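Local coordinates for protein putative acetyltransferase (Nocardia farcinica, PDB 3D9W) that probably transfers acetyl groups onto arylamine substrates, as an enzyme of the arylamine N-acetyltransferase family, at residues L16-D19 against A20-R24; P61-D65 against L66-Q70; M109-G112 against G113-A117; I269-G273 against P274-A278. One frame throughout, in Å; residues are numbered along the deposited sequence.

Three of the contacts start a helix and one closes a hairpin. Contacts 1 and 2 are partly buried and open helices 18-25 and 66-73, each with an aspartate side chain as N-cap; they also touch each other, where Asp17 N and Gln70 OE1 lie 3.0 Å apart in a probable hydrogen bond. Contact 4 is a surface contact that starts helix 273-280 with a proline at the cap position, which leaves backbone bonds to start the helix, one of them weak. Contact 3, also on the surface, lies between strands 99-107 and 117-125, and its two segments meet mainly through packing of alkyl carbons against a guanidinium. Its centre is about 35 Å from that of contact 1, across the chain's centre.

Contact 1 of 4, residues L16-D19 against A20-R24; sequences LDLD and AYLAR
The N-cap of helix 18-25 is made by Asp17, whose carboxylate reaches forward to Ala20 N in the first helical turn. Ala20 N donates to Asp17 OD1 over 2.8 Å with an N-H...O angle of 160°. The donor meets this oxygen from above the carboxylate plane, 61° out of it. The chi1 of Asp17, -178°, puts CG opposite the backbone N and beside the carbonyl carbon, on the side where the helix begins. From there the carboxylate also lies against the Ala20 methyl, with Asp17 CG 3.3 Å from Ala20 CB.

The same residue supplies the first main-chain acceptor of the helix: Tyr21 N bonds to Asp17 O at 3.0 Å. One residue further on, Leu22 N to Leu18 O (2.9 Å) continues the i to i+4 pattern. The side chains of the same two leucines pass at a slant, and Leu18 CG comes 3.6 Å from Leu22 CD1.

Toward the interior, Leu16 CD1 approaches Tyr21 CB at 4.3 Å, and both side chains rest on helix 82-95. The Tyr21 hydroxyl is hydrogen-bonded to His45, while Asp19 on the exposed side forms a salt bridge with Arg31. A carboxylate at the residue before the helix, accepting from the N-H three residues on, is the signature of an aspartate N-cap.

Contact 2 of 4, residues P61-D65 against L66-Q70; sequences PVRLD and LATLQ
Polar contacts between Asp65 and Thr68 dominate this junction, and both run to a single carboxylate oxygen. Thr68 N donates to Asp65 OD2 over 2.9 Å, almost straight at 175°, from above the carboxylate plane. Thr68 OG1 donates to the same oxygen, also at 2.9 Å, from the syn side and only 24° out of the plane. The two donors approach from the same face, so OD2 is gripped twice by one residue, which should restrict the rotation of the carboxylate. Asp65 reaches this position because its CG sits between the backbone N and the carbonyl carbon, chi1 52°, folding the carboxylate over the start of the helix. The negative charge at a helix N-terminus is probably favourable.

Among backbone bonds, Leu69 N to Asp65 O (3.1 Å) joins the loop to the helix.

Van der Waals contacts gather round Leu69, whose side chain points toward the loop. Its two methyls meet backbone carbonyl oxygens, Leu69 CD1 at 3.7 Å from Leu64 O and Leu69 CD2 at 3.5 Å from Arg63 O. The apolar pair, Leu64 CD2 to Leu69 CD2, is a looser 4.4 Å. Leu64 and Leu69 both also touch Glu84 of helix 82-95, which places this side against the neighbouring helix. On the outer side, Arg63 CB comes no nearer to Thr68 OG1 than 4.0 Å.

Aspartate before the helix, with threonine at the third helical position, gives a classic N-cap, here opening helix 66-73.

Contact 3 of 4, residues M109-G112 against G113-A117; sequences MGAG and GLRPA
Arg115 reaches back across the loop to Met109 and Ala111, and this is the compact part of the contact. The end of its guanidinium does the touching: Arg115 NH2 lies 3.6 Å from Ala111 CB and 3.8 Å from Met109 CB, and Arg115 NE follows at 4.1 Å from Ala111 CB. Both carbons sit obliquely to the guanidinium plane, so the contact is van der Waals packing of alkyl groups against a charged group. The arginine chain bends at chi2 (-146°) and chi3 (-129°), which turns its end toward the opposite limb of the loop.

What anchors that end lies just before the first segment, where NH2 is hydrogen-bonded to Thr108 O. The limbs are tied down from outside as well: Gly110 N bonds to Asp189 OD1, and Arg115 O accepts from Arg106 NH1. The polar fixing of the loop thus comes from residues around it, while the two segments meet mainly by packing.

The far end is different in character. Gly112 and Gly113 form an exposed bend in which the nearest approach beyond the adjoining residues is Gly112 O to Leu114 N, 3.6 Å. Gly113 has a positive phi of 48°, a value that favours glycine. Leu114 points away from the other limb and meets a neighbouring molecule in the crystal, so its position may partly reflect the lattice.

Tied at its base and open at its tip, the segment is the long connection of a beta-hairpin, joining the adjacent antiparallel strands 99-107 and 117-125.

Contact 4 of 4, residues I269-G273 against P274-A278; sequences IELPG and PDLDA
Leu276 folds back over the chain that leads into its own helix and meets Leu271, five residues earlier. Traced outward, Leu276 CB lies 3.5 Å from Gly273 O, and the next atom, Leu276 CG, is 3.4 Å from Pro272 O. The branches then part: Leu276 CD1 passes 3.9 Å from Leu271 O, while Leu276 CD2 packs on the Leu271 side chain, 3.7 Å from its CB. A chi1 of -59° sets Leu276 CG beside its own backbone N, which directs the branches toward the residues before the helix. Leu271 continues the apolar patch onto Leu54 of helix 54-57.

The packing sits at the N-terminus of helix 273-280, with Pro272 at the N-cap position. Proline offers no side-chain acceptor. Leu276 N makes the usual first helical bond to Pro272 O, 3.1 Å long and 171° at the hydrogen, and Asp275 N, the N-H that a capping side chain would take, makes a weak bond to the same oxygen. Gly273 O then accepts from Asp277 N. Pro274 falls in the first turn, where its missing N-H costs no intrahelical bond.

Asp275 runs alongside the Pro272 ring, both pointing the same way, and brings Asp275 OD2 to 3.2 Å from Pro272 CD. The main partner of that oxygen is Arg60, in a salt bridge that ties the helix start to the loop following helix 54-57. Pro272 CB also meets Pro274 CD at 3.9 Å.

Contact 1 of 4, residues L16-D19 against A20-R24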
ATOM      1  N   LEU A  16     -15.476  11.816  -1.009  1.00 26.42           N
ATOM      2  CA  LEU A  16     -15.334  10.655  -0.117  1.00 25.29           C
ATOM      3  C   LEU A  16     -16.452  10.529   0.905  1.00 25.33           C
ATOM      4  O   LEU A  16     -16.883  11.515   1.500  1.00 26.04           O
ATOM      5  CB  LEU A  16     -14.001  10.728   0.638  1.00 22.22           C
ATOM      6  CG  LEU A  16     -13.720   9.670   1.711  1.00 21.62           C
ATOM      7  CD1 LEU A  16     -13.270   8.373   1.063  1.00 18.66           C
ATOM      8  CD2 LEU A  16     -12.648  10.176   2.661  1.00 20.36           C
ATOM      9  N   ASP A  17     -16.936   9.311   1.106  1.00 26.21           N
ATOM     10  CA  ASP A  17     -17.965   9.096   2.114  1.00 26.77           C
ATOM     11  C   ASP A  17     -17.143   8.816   3.361  1.00 26.73           C
ATOM     12  O   ASP A  17     -16.826   7.666   3.663  1.00 26.51           O
ATOM     13  CB  ASP A  17     -18.827   7.884   1.781  1.00 27.26           C
ATOM     14  CG  ASP A  17     -19.933   7.667   2.799  1.00 29.20           C
ATOM     15  OD1 ASP A  17     -19.719   7.960   4.003  1.00 28.48           O
ATOM     16  OD2 ASP A  17     -21.017   7.192   2.395  1.00 30.81           O
ATOM     17  N   LEU A  18     -16.785   9.877   4.072  1.00 26.30           N
ATOM     18  CA  LEU A  18     -15.957   9.740   5.252  1.00 25.81           C
ATOM     19  C   LEU A  18     -16.451   8.683   6.229  1.00 26.48           C
ATOM     20  O   LEU A  18     -15.667   7.881   6.753  1.00 27.11           O
ATOM     21  CB  LEU A  18     -15.836  11.077   5.978  1.00 23.67           C
ATOM     22  CG  LEU A  18     -14.761  11.077   7.072  1.00 23.02           C
ATOM     23  CD1 LEU A  18     -13.368  10.937   6.446  1.00 19.53           C
ATOM     24  CD2 LEU A  18     -14.854  12.354   7.872  1.00 22.84           C
ATOM     25  N   ASP A  19     -17.751   8.663   6.468  1.00 26.22           N
ATOM     26  CA  ASP A  19     -18.308   7.715   7.423  1.00 26.32           C
ATOM     27  C   ASP A  19     -18.296   6.265   6.954  1.00 24.31           C
ATOM     28  O   ASP A  19     -18.062   5.354   7.742  1.00 22.07           O
ATOM     29  CB  ASP A  19     -19.699   8.194   7.812  1.00 29.48           C
ATOM     30  CG  ASP A  19     -19.675   9.631   8.322  1.00 33.10           C
ATOM     31  OD1 ASP A  19     -19.217   9.853   9.472  1.00 31.51           O
ATOM     32  OD2 ASP A  19     -20.081  10.541   7.553  1.00 36.72           O
ATOM     33  N   ALA A  20     -18.535   6.041   5.673  1.00 22.54           N
ATOM     34  CA  ALA A  20     -18.488   4.681   5.173  1.00 22.51           C
ATOM     35  C   ALA A  20     -17.053   4.193   5.392  1.00 23.42           C
ATOM     36  O   ALA A  20     -16.819   3.133   5.966  1.00 24.16           O
ATOM     37  CB  ALA A  20     -18.834   4.655   3.691  1.00 22.44           C
ATOM     38  N   TYR A  21     -16.096   4.998   4.943  1.00 22.55           N
ATOM     39  CA  TYR A  21     -14.682   4.677   5.066  1.00 22.68           C
ATOM     40  C   TYR A  21     -14.222   4.410   6.501  1.00 23.41           C
ATOM     41  O   TYR A  21     -13.702   3.332   6.800  1.00 23.90           O
ATOM     42  CB  TYR A  21     -13.832   5.805   4.465  1.00 21.39           C
ATOM     43  CG  TYR A  21     -12.353   5.589   4.629  1.00 19.29           C
ATOM     44  CD1 TYR A  21     -11.674   4.628   3.870  1.00 18.79           C
ATOM     45  CD2 TYR A  21     -11.638   6.292   5.595  1.00 19.47           C
ATOM     46  CE1 TYR A  21     -10.308   4.373   4.079  1.00 15.71           C
ATOM     47  CE2 TYR A  21     -10.275   6.043   5.814  1.00 17.58           C
ATOM     48  CZ  TYR A  21      -9.621   5.087   5.056  1.00 15.33           C
ATOM     49  OH  TYR A  21      -8.291   4.858   5.295  1.00 12.92           O
ATOM     50  N   LEU A  22     -14.394   5.391   7.380  1.00 22.95           N
ATOM     51  CA  LEU A  22     -13.968   5.241   8.771  1.00 23.12           C
ATOM     52  C   LEU A  22     -14.604   4.021   9.433  1.00 23.44           C
ATOM     53  O   LEU A  22     -13.985   3.359  10.282  1.00 22.36           O
ATOM     54  CB  LEU A  22     -14.297   6.511   9.564  1.00 20.92           C
ATOM     55  CG  LEU A  22     -13.565   7.753   9.058  1.00 20.27           C
ATOM     56  CD1 LEU A  22     -13.934   8.948   9.919  1.00 19.92           C
ATOM     57  CD2 LEU A  22     -12.065   7.513   9.083  1.00 16.89           C
ATOM     58  N   ALA A  23     -15.833   3.723   9.025  1.00 22.50           N
ATOM     59  CA  ALA A  23     -16.561   2.582   9.555  1.00 22.50           C
ATOM     60  C   ALA A  23     -15.921   1.306   9.045  1.00 22.32           C
ATOM     61  O   ALA A  23     -15.760   0.336   9.775  1.00 22.80           O
ATOM     62  CB  ALA A  23     -18.008   2.638   9.116  1.00 21.92           C
ATOM     63  N   ARG A  24     -15.540   1.324   7.780  1.00 23.15           N
ATOM     64  CA  ARG A  24     -14.938   0.163   7.157  1.00 24.38           C
ATOM     65  C   ARG A  24     -13.581  -0.235   7.736  1.00 24.85           C
ATOM     66  O   ARG A  24     -13.277  -1.422   7.814  1.00 25.16           O
ATOM     67  CB  ARG A  24     -14.823   0.403   5.649  1.00 24.65           C
ATOM     68  CG  ARG A  24     -14.514  -0.835   4.844  1.00 24.26           C
ATOM     69  CD  ARG A  24     -13.027  -1.044   4.708  1.00 22.71           C
ATOM     70  NE  ARG A  24     -12.726  -2.276   3.988  1.00 22.30           N
ATOM     71  CZ  ARG A  24     -12.610  -3.466   4.563  1.00 21.36           C
ATOM     72  NH1 ARG A  24     -12.766  -3.595   5.874  1.00 20.43           N
ATOM     73  NH2 ARG A  24     -12.331  -4.525   3.820  1.00 22.25           N
TER

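Contact 2 of 4, residues P61-D65 against L66-Q70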
ATOM      1  N   PRO A  61      -9.094  -2.915 -16.308  1.00 27.12           N
ATOM      2  CA  PRO A  61      -8.450  -1.664 -15.907  1.00 28.05           C
ATOM      3  C   PRO A  61      -8.573  -1.371 -14.414  1.00 28.46           C
ATOM      4  O   PRO A  61      -9.491  -1.856 -13.753  1.00 28.91           O
ATOM      5  CB  PRO A  61      -9.184  -0.630 -16.749  1.00 27.55           C
ATOM      6  CG  PRO A  61     -10.581  -1.170 -16.746  1.00 28.55           C
ATOM      7  CD  PRO A  61     -10.347  -2.645 -17.036  1.00 27.90           C
ATOM      8  N   VAL A  62      -7.644  -0.571 -13.901  1.00 28.12           N
ATOM      9  CA  VAL A  62      -7.637  -0.191 -12.495  1.00 28.17           C
ATOM     10  C   VAL A  62      -7.891   1.302 -12.447  1.00 27.67           C
ATOM     11  O   VAL A  62      -7.034   2.079 -12.842  1.00 28.29           O
ATOM     12  CB  VAL A  62      -6.266  -0.451 -11.838  1.00 29.24           C
ATOM     13  CG1 VAL A  62      -6.366  -0.208 -10.345  1.00 29.64           C
ATOM     14  CG2 VAL A  62      -5.789  -1.875 -12.135  1.00 29.79           C
ATOM     15  N   ARG A  63      -9.057   1.714 -11.967  1.00 27.96           N
ATOM     16  CA  ARG A  63      -9.350   3.139 -11.912  1.00 29.43           C
ATOM     17  C   ARG A  63      -9.097   3.763 -10.537  1.00 28.57           C
ATOM     18  O   ARG A  63      -9.368   3.148  -9.500  1.00 27.59           O
ATOM     19  CB  ARG A  63     -10.787   3.394 -12.387  1.00 31.59           C
ATOM     20  CG  ARG A  63     -10.986   3.083 -13.877  1.00 34.10           C
ATOM     21  CD  ARG A  63     -12.392   3.422 -14.367  1.00 37.86           C
ATOM     22  NE  ARG A  63     -12.550   3.181 -15.804  1.00 40.37           N
ATOM     23  CZ  ARG A  63     -12.629   1.976 -16.371  1.00 41.54           C
ATOM     24  NH1 ARG A  63     -12.574   0.874 -15.633  1.00 40.56           N
ATOM     25  NH2 ARG A  63     -12.749   1.871 -17.694  1.00 42.12           N
ATOM     26  N   LEU A  64      -8.571   4.989 -10.545  1.00 26.98           N
ATOM     27  CA  LEU A  64      -8.252   5.689  -9.309  1.00 25.02           C
ATOM     28  C   LEU A  64      -9.232   6.774  -8.871  1.00 24.49           C
ATOM     29  O   LEU A  64      -8.944   7.518  -7.931  1.00 24.68           O
ATOM     30  CB  LEU A  64      -6.840   6.268  -9.395  1.00 22.91           C
ATOM     31  CG  LEU A  64      -5.761   5.212  -9.660  1.00 22.87           C
ATOM     32  CD1 LEU A  64      -4.434   5.897  -9.894  1.00 18.56           C
ATOM     33  CD2 LEU A  64      -5.676   4.228  -8.493  1.00 19.78           C
ATOM     34  N   ASP A  65     -10.379   6.885  -9.537  1.00 23.10           N
ATOM     35  CA  ASP A  65     -11.359   7.876  -9.108  1.00 22.02           C
ATOM     36  C   ASP A  65     -11.945   7.350  -7.815  1.00 22.31           C
ATOM     37  O   ASP A  65     -12.049   6.146  -7.628  1.00 21.57           O
ATOM     38  CB  ASP A  65     -12.477   8.065 -10.138  1.00 22.82           C
ATOM     39  CG  ASP A  65     -13.129   6.756 -10.560  1.00 24.31           C
ATOM     40  OD1 ASP A  65     -12.619   6.122 -11.517  1.00 24.31           O
ATOM     41  OD2 ASP A  65     -14.151   6.366  -9.941  1.00 21.00           O
ATOM     42  N   LEU A  66     -12.318   8.251  -6.918  1.00 24.61           N
ATOM     43  CA  LEU A  66     -12.879   7.848  -5.637  1.00 24.46           C
ATOM     44  C   LEU A  66     -14.139   7.009  -5.770  1.00 23.45           C
ATOM     45  O   LEU A  66     -14.405   6.144  -4.943  1.00 24.48           O
ATOM     46  CB  LEU A  66     -13.149   9.078  -4.776  1.00 25.29           C
ATOM     47  CG  LEU A  66     -11.867   9.657  -4.198  1.00 26.31           C
ATOM     48  CD1 LEU A  66     -12.122  11.010  -3.565  1.00 26.46           C
ATOM     49  CD2 LEU A  66     -11.332   8.670  -3.168  1.00 28.79           C
ATOM     50  N   ALA A  67     -14.918   7.258  -6.808  1.00 23.13           N
ATOM     51  CA  ALA A  67     -16.129   6.483  -7.004  1.00 24.31           C
ATOM     52  C   ALA A  67     -15.774   5.001  -6.945  1.00 25.29           C
ATOM     53  O   ALA A  67     -16.204   4.286  -6.045  1.00 27.32           O
ATOM     54  CB  ALA A  67     -16.746   6.816  -8.340  1.00 25.34           C
ATOM     55  N   THR A  68     -14.968   4.546  -7.894  1.00 25.80           N
ATOM     56  CA  THR A  68     -14.578   3.147  -7.924  1.00 26.38           C
ATOM     57  C   THR A  68     -13.862   2.715  -6.645  1.00 26.50           C
ATOM     58  O   THR A  68     -14.224   1.706  -6.032  1.00 27.13           O
ATOM     59  CB  THR A  68     -13.665   2.856  -9.115  1.00 25.92           C
ATOM     60  OG1 THR A  68     -14.200   3.482 -10.287  1.00 26.33           O
ATOM     61  CG2 THR A  68     -13.591   1.360  -9.359  1.00 25.39           C
ATOM     62  N   LEU A  69     -12.848   3.477  -6.239  1.00 26.13           N
ATOM     63  CA  LEU A  69     -12.090   3.155  -5.036  1.00 25.51           C
ATOM     64  C   LEU A  69     -12.980   2.883  -3.830  1.00 27.09           C
ATOM     65  O   LEU A  69     -12.640   2.060  -2.982  1.00 29.42           O
ATOM     66  CB  LEU A  69     -11.119   4.281  -4.684  1.00 23.89           C
ATOM     67  CG  LEU A  69      -9.940   4.583  -5.606  1.00 22.30           C
ATOM     68  CD1 LEU A  69      -8.995   5.527  -4.860  1.00 22.74           C
ATOM     69  CD2 LEU A  69      -9.204   3.306  -5.990  1.00 20.82           C
ATOM     70  N   GLN A  70     -14.115   3.570  -3.748  1.00 26.01           N
ATOM     71  CA  GLN A  70     -15.021   3.371  -2.629  1.00 25.20           C
ATOM     72  C   GLN A  70     -15.931   2.167  -2.803  1.00 24.63           C
ATOM     73  O   GLN A  70     -16.240   1.486  -1.834  1.00 25.07           O
ATOM     74  CB  GLN A  70     -15.872   4.617  -2.404  1.00 26.24           C
ATOM     75  CG  GLN A  70     -15.091   5.799  -1.883  1.00 27.95           C
ATOM     76  CD  GLN A  70     -15.984   6.962  -1.501  1.00 28.54           C
ATOM     77  OE1 GLN A  70     -16.792   6.869  -0.577  1.00 29.42           O
ATOM     78  NE2 GLN A  70     -15.845   8.067  -2.218  1.00 29.70           N
TER

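Contact 3 of 4, residues M109-G112 against G113-A117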
ATOM      1  N   MET A 109      13.559  -3.868  -2.702  1.00 28.63           N
ATOM      2  CA  MET A 109      13.489  -5.153  -2.016  1.00 30.49           C
ATOM      3  C   MET A 109      14.767  -5.955  -2.178  1.00 31.54           C
ATOM      4  O   MET A 109      14.728  -7.115  -2.567  1.00 32.72           O
ATOM      5  CB  MET A 109      12.314  -5.979  -2.543  1.00 29.81           C
ATOM      6  CG  MET A 109      10.977  -5.472  -2.068  1.00 30.71           C
ATOM      7  SD  MET A 109      10.978  -5.317  -0.282  1.00 33.09           S
ATOM      8  CE  MET A 109      11.382  -7.055   0.204  1.00 29.87           C
ATOM      9  N   GLY A 110      15.900  -5.331  -1.892  1.00 32.32           N
ATOM     10  CA  GLY A 110      17.162  -6.034  -2.004  1.00 34.36           C
ATOM     11  C   GLY A 110      17.698  -6.154  -3.416  1.00 35.81           C
ATOM     12  O   GLY A 110      18.890  -6.395  -3.615  1.00 36.47           O
ATOM     13  N   ALA A 111      16.832  -6.007  -4.408  1.00 36.81           N
ATOM     14  CA  ALA A 111      17.294  -6.097  -5.786  1.00 37.98           C
ATOM     15  C   ALA A 111      18.328  -4.993  -6.079  1.00 38.12           C
ATOM     16  O   ALA A 111      18.863  -4.355  -5.162  1.00 38.28           O
ATOM     17  CB  ALA A 111      16.107  -5.988  -6.744  1.00 39.37           C
ATOM     18  N   GLY A 112      18.604  -4.765  -7.355  1.00 37.28           N
ATOM     19  CA  GLY A 112      19.577  -3.755  -7.715  1.00 36.70           C
ATOM     20  C   GLY A 112      19.028  -2.898  -8.827  1.00 37.45           C
ATOM     21  O   GLY A 112      17.829  -2.607  -8.860  1.00 38.87           O
ATOM     22  N   GLY A 113      19.893  -2.495  -9.750  1.00 36.66           N
ATOM     23  CA  GLY A 113      19.446  -1.661 -10.848  1.00 35.43           C
ATOM     24  C   GLY A 113      18.589  -0.500 -10.369  1.00 34.11           C
ATOM     25  O   GLY A 113      18.666  -0.068  -9.209  1.00 34.35           O
ATOM     26  N   LEU A 114      17.759   0.004 -11.268  1.00 31.45           N
ATOM     27  CA  LEU A 114      16.896   1.119 -10.945  1.00 30.17           C
ATOM     28  C   LEU A 114      15.481   0.760 -11.381  1.00 29.71           C
ATOM     29  O   LEU A 114      15.191   0.674 -12.577  1.00 30.23           O
ATOM     30  CB  LEU A 114      17.384   2.371 -11.678  1.00 29.22           C
ATOM     31  CG  LEU A 114      16.811   3.714 -11.243  1.00 28.40           C
ATOM     32  CD1 LEU A 114      17.134   3.962  -9.788  1.00 28.60           C
ATOM     33  CD2 LEU A 114      17.408   4.803 -12.106  1.00 30.27           C
ATOM     34  N   ARG A 115      14.601   0.529 -10.413  1.00 29.63           N
ATOM     35  CA  ARG A 115      13.231   0.183 -10.736  1.00 29.11           C
ATOM     36  C   ARG A 115      12.394   1.438 -10.896  1.00 28.04           C
ATOM     37  O   ARG A 115      12.793   2.524 -10.492  1.00 28.69           O
ATOM     38  CB  ARG A 115      12.642  -0.712  -9.649  1.00 32.12           C
ATOM     39  CG  ARG A 115      13.393  -2.025  -9.437  1.00 36.16           C
ATOM     40  CD  ARG A 115      12.403  -3.120  -9.068  1.00 40.34           C
ATOM     41  NE  ARG A 115      12.790  -3.865  -7.870  1.00 44.75           N
ATOM     42  CZ  ARG A 115      12.096  -4.888  -7.359  1.00 46.64           C
ATOM     43  NH1 ARG A 115      10.968  -5.302  -7.938  1.00 46.09           N
ATOM     44  NH2 ARG A 115      12.524  -5.500  -6.257  1.00 48.06           N
ATOM     45  N   PRO A 116      11.215   1.306 -11.495  1.00 26.07           N
ATOM     46  CA  PRO A 116      10.317   2.440 -11.709  1.00 25.52           C
ATOM     47  C   PRO A 116       9.870   3.119 -10.423  1.00 26.03           C
ATOM     48  O   PRO A 116       9.736   2.470  -9.389  1.00 26.22           O
ATOM     49  CB  PRO A 116       9.136   1.805 -12.426  1.00 25.47           C
ATOM     50  CG  PRO A 116       9.738   0.655 -13.120  1.00 24.84           C
ATOM     51  CD  PRO A 116      10.662   0.088 -12.103  1.00 25.70           C
ATOM     52  N   ALA A 117       9.637   4.426 -10.488  1.00 25.94           N
ATOM     53  CA  ALA A 117       9.144   5.155  -9.323  1.00 25.80           C
ATOM     54  C   ALA A 117       7.623   5.081  -9.460  1.00 25.07           C
ATOM     55  O   ALA A 117       6.989   5.973 -10.034  1.00 26.46           O
ATOM     56  CB  ALA A 117       9.616   6.604  -9.344  1.00 24.76           C
TER

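Contact 4 of 4, residues I269-G273 against P274-A278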
ATOM      1  N   ILE A 269     -11.075 -11.453   0.205  1.00 19.41           N
ATOM      2  CA  ILE A 269     -11.368 -11.050  -1.147  1.00 20.96           C
ATOM      3  C   ILE A 269     -12.437 -12.006  -1.662  1.00 22.76           C
ATOM      4  O   ILE A 269     -12.304 -13.218  -1.518  1.00 23.52           O
ATOM      5  CB  ILE A 269     -10.097 -11.132  -2.010  1.00 21.07           C
ATOM      6  CG1 ILE A 269      -9.128 -10.041  -1.562  1.00 18.93           C
ATOM      7  CG2 ILE A 269     -10.442 -11.028  -3.495  1.00 22.12           C
ATOM      8  CD1 ILE A 269      -7.821 -10.032  -2.301  1.00 19.98           C
ATOM      9  N   GLU A 270     -13.498 -11.445  -2.239  1.00 24.81           N
ATOM     10  CA  GLU A 270     -14.622 -12.213  -2.786  1.00 26.89           C
ATOM     11  C   GLU A 270     -14.783 -11.881  -4.273  1.00 26.99           C
ATOM     12  O   GLU A 270     -14.904 -10.714  -4.647  1.00 26.44           O
ATOM     13  CB  GLU A 270     -15.910 -11.853  -2.035  1.00 29.56           C
ATOM     14  CG  GLU A 270     -16.913 -12.984  -1.912  1.00 31.92           C
ATOM     15  CD  GLU A 270     -17.462 -13.111  -0.495  1.00 33.68           C
ATOM     16  OE1 GLU A 270     -16.666 -13.006   0.474  1.00 32.90           O
ATOM     17  OE2 GLU A 270     -18.687 -13.329  -0.355  1.00 34.58           O
ATOM     18  N   LEU A 271     -14.796 -12.909  -5.112  1.00 27.65           N
ATOM     19  CA  LEU A 271     -14.920 -12.721  -6.547  1.00 28.03           C
ATOM     20  C   LEU A 271     -16.050 -13.542  -7.128  1.00 30.34           C
ATOM     21  O   LEU A 271     -16.430 -14.571  -6.582  1.00 31.51           O
ATOM     22  CB  LEU A 271     -13.648 -13.167  -7.242  1.00 27.70           C
ATOM     23  CG  LEU A 271     -12.303 -12.678  -6.753  1.00 29.20           C
ATOM     24  CD1 LEU A 271     -11.192 -13.250  -7.643  1.00 28.62           C
ATOM     25  CD2 LEU A 271     -12.293 -11.159  -6.771  1.00 29.80           C
ATOM     26  N   PRO A 272     -16.602 -13.101  -8.262  1.00 32.03           N
ATOM     27  CA  PRO A 272     -17.687 -13.884  -8.856  1.00 32.79           C
ATOM     28  C   PRO A 272     -17.052 -15.181  -9.362  1.00 34.08           C
ATOM     29  O   PRO A 272     -15.825 -15.281  -9.482  1.00 34.29           O
ATOM     30  CB  PRO A 272     -18.164 -13.003 -10.008  1.00 33.73           C
ATOM     31  CG  PRO A 272     -17.828 -11.605  -9.550  1.00 33.26           C
ATOM     32  CD  PRO A 272     -16.459 -11.794  -8.926  1.00 32.98           C
ATOM     33  N   GLY A 273     -17.880 -16.174  -9.665  1.00 35.14           N
ATOM     34  CA  GLY A 273     -17.359 -17.442 -10.147  1.00 34.10           C
ATOM     35  C   GLY A 273     -16.541 -17.264 -11.403  1.00 33.50           C
ATOM     36  O   GLY A 273     -15.398 -17.735 -11.478  1.00 33.29           O
ATOM     37  N   PRO A 274     -17.095 -16.585 -12.417  1.00 32.87           N
ATOM     38  CA  PRO A 274     -16.358 -16.377 -13.663  1.00 33.57           C
ATOM     39  C   PRO A 274     -14.915 -15.932 -13.449  1.00 34.62           C
ATOM     40  O   PRO A 274     -14.023 -16.350 -14.187  1.00 35.04           O
ATOM     41  CB  PRO A 274     -17.203 -15.336 -14.381  1.00 32.97           C
ATOM     42  CG  PRO A 274     -18.580 -15.751 -13.999  1.00 30.96           C
ATOM     43  CD  PRO A 274     -18.446 -16.009 -12.510  1.00 32.14           C
ATOM     44  N   ASP A 275     -14.692 -15.088 -12.440  1.00 36.25           N
ATOM     45  CA  ASP A 275     -13.346 -14.599 -12.123  1.00 35.99           C
ATOM     46  C   ASP A 275     -12.494 -15.703 -11.452  1.00 35.79           C
ATOM     47  O   ASP A 275     -11.346 -15.934 -11.849  1.00 35.01           O
ATOM     48  CB  ASP A 275     -13.415 -13.358 -11.219  1.00 36.18           C
ATOM     49  CG  ASP A 275     -13.941 -12.116 -11.949  1.00 36.95           C
ATOM     50  OD1 ASP A 275     -13.932 -12.093 -13.201  1.00 37.57           O
ATOM     51  OD2 ASP A 275     -14.347 -11.141 -11.273  1.00 36.36           O
ATOM     52  N   LEU A 276     -13.047 -16.371 -10.435  1.00 35.20           N
ATOM     53  CA  LEU A 276     -12.334 -17.461  -9.762  1.00 34.14           C
ATOM     54  C   LEU A 276     -11.996 -18.456 -10.856  1.00 35.82           C
ATOM     55  O   LEU A 276     -10.836 -18.843 -11.030  1.00 36.63           O
ATOM     56  CB  LEU A 276     -13.230 -18.147  -8.732  1.00 31.84           C
ATOM     57  CG  LEU A 276     -13.782 -17.265  -7.618  1.00 30.22           C
ATOM     58  CD1 LEU A 276     -14.729 -18.058  -6.757  1.00 28.68           C
ATOM     59  CD2 LEU A 276     -12.623 -16.735  -6.794  1.00 30.81           C
ATOM     60  N   ASP A 277     -13.029 -18.872 -11.590  1.00 36.64           N
ATOM     61  CA  ASP A 277     -12.852 -19.796 -12.701  1.00 37.11           C
ATOM     62  C   ASP A 277     -11.697 -19.273 -13.569  1.00 36.66           C
ATOM     63  O   ASP A 277     -10.731 -19.992 -13.836  1.00 36.78           O
ATOM     64  CB  ASP A 277     -14.147 -19.873 -13.520  1.00 38.53           C
ATOM     65  CG  ASP A 277     -14.933 -21.156 -13.262  1.00 40.46           C
ATOM     66  OD1 ASP A 277     -15.174 -21.495 -12.079  1.00 41.86           O
ATOM     67  OD2 ASP A 277     -15.320 -21.826 -14.248  1.00 41.27           O
ATOM     68  N   ALA A 278     -11.802 -18.013 -13.988  1.00 36.12           N
ATOM     69  CA  ALA A 278     -10.773 -17.370 -14.809  1.00 36.16           C
ATOM     70  C   ALA A 278      -9.416 -17.414 -14.113  1.00 36.27           C
ATOM     71  O   ALA A 278      -8.391 -17.671 -14.740  1.00 36.94           O
ATOM     72  CB  ALA A 278     -11.158 -15.920 -15.092  1.00 35.40           C
TER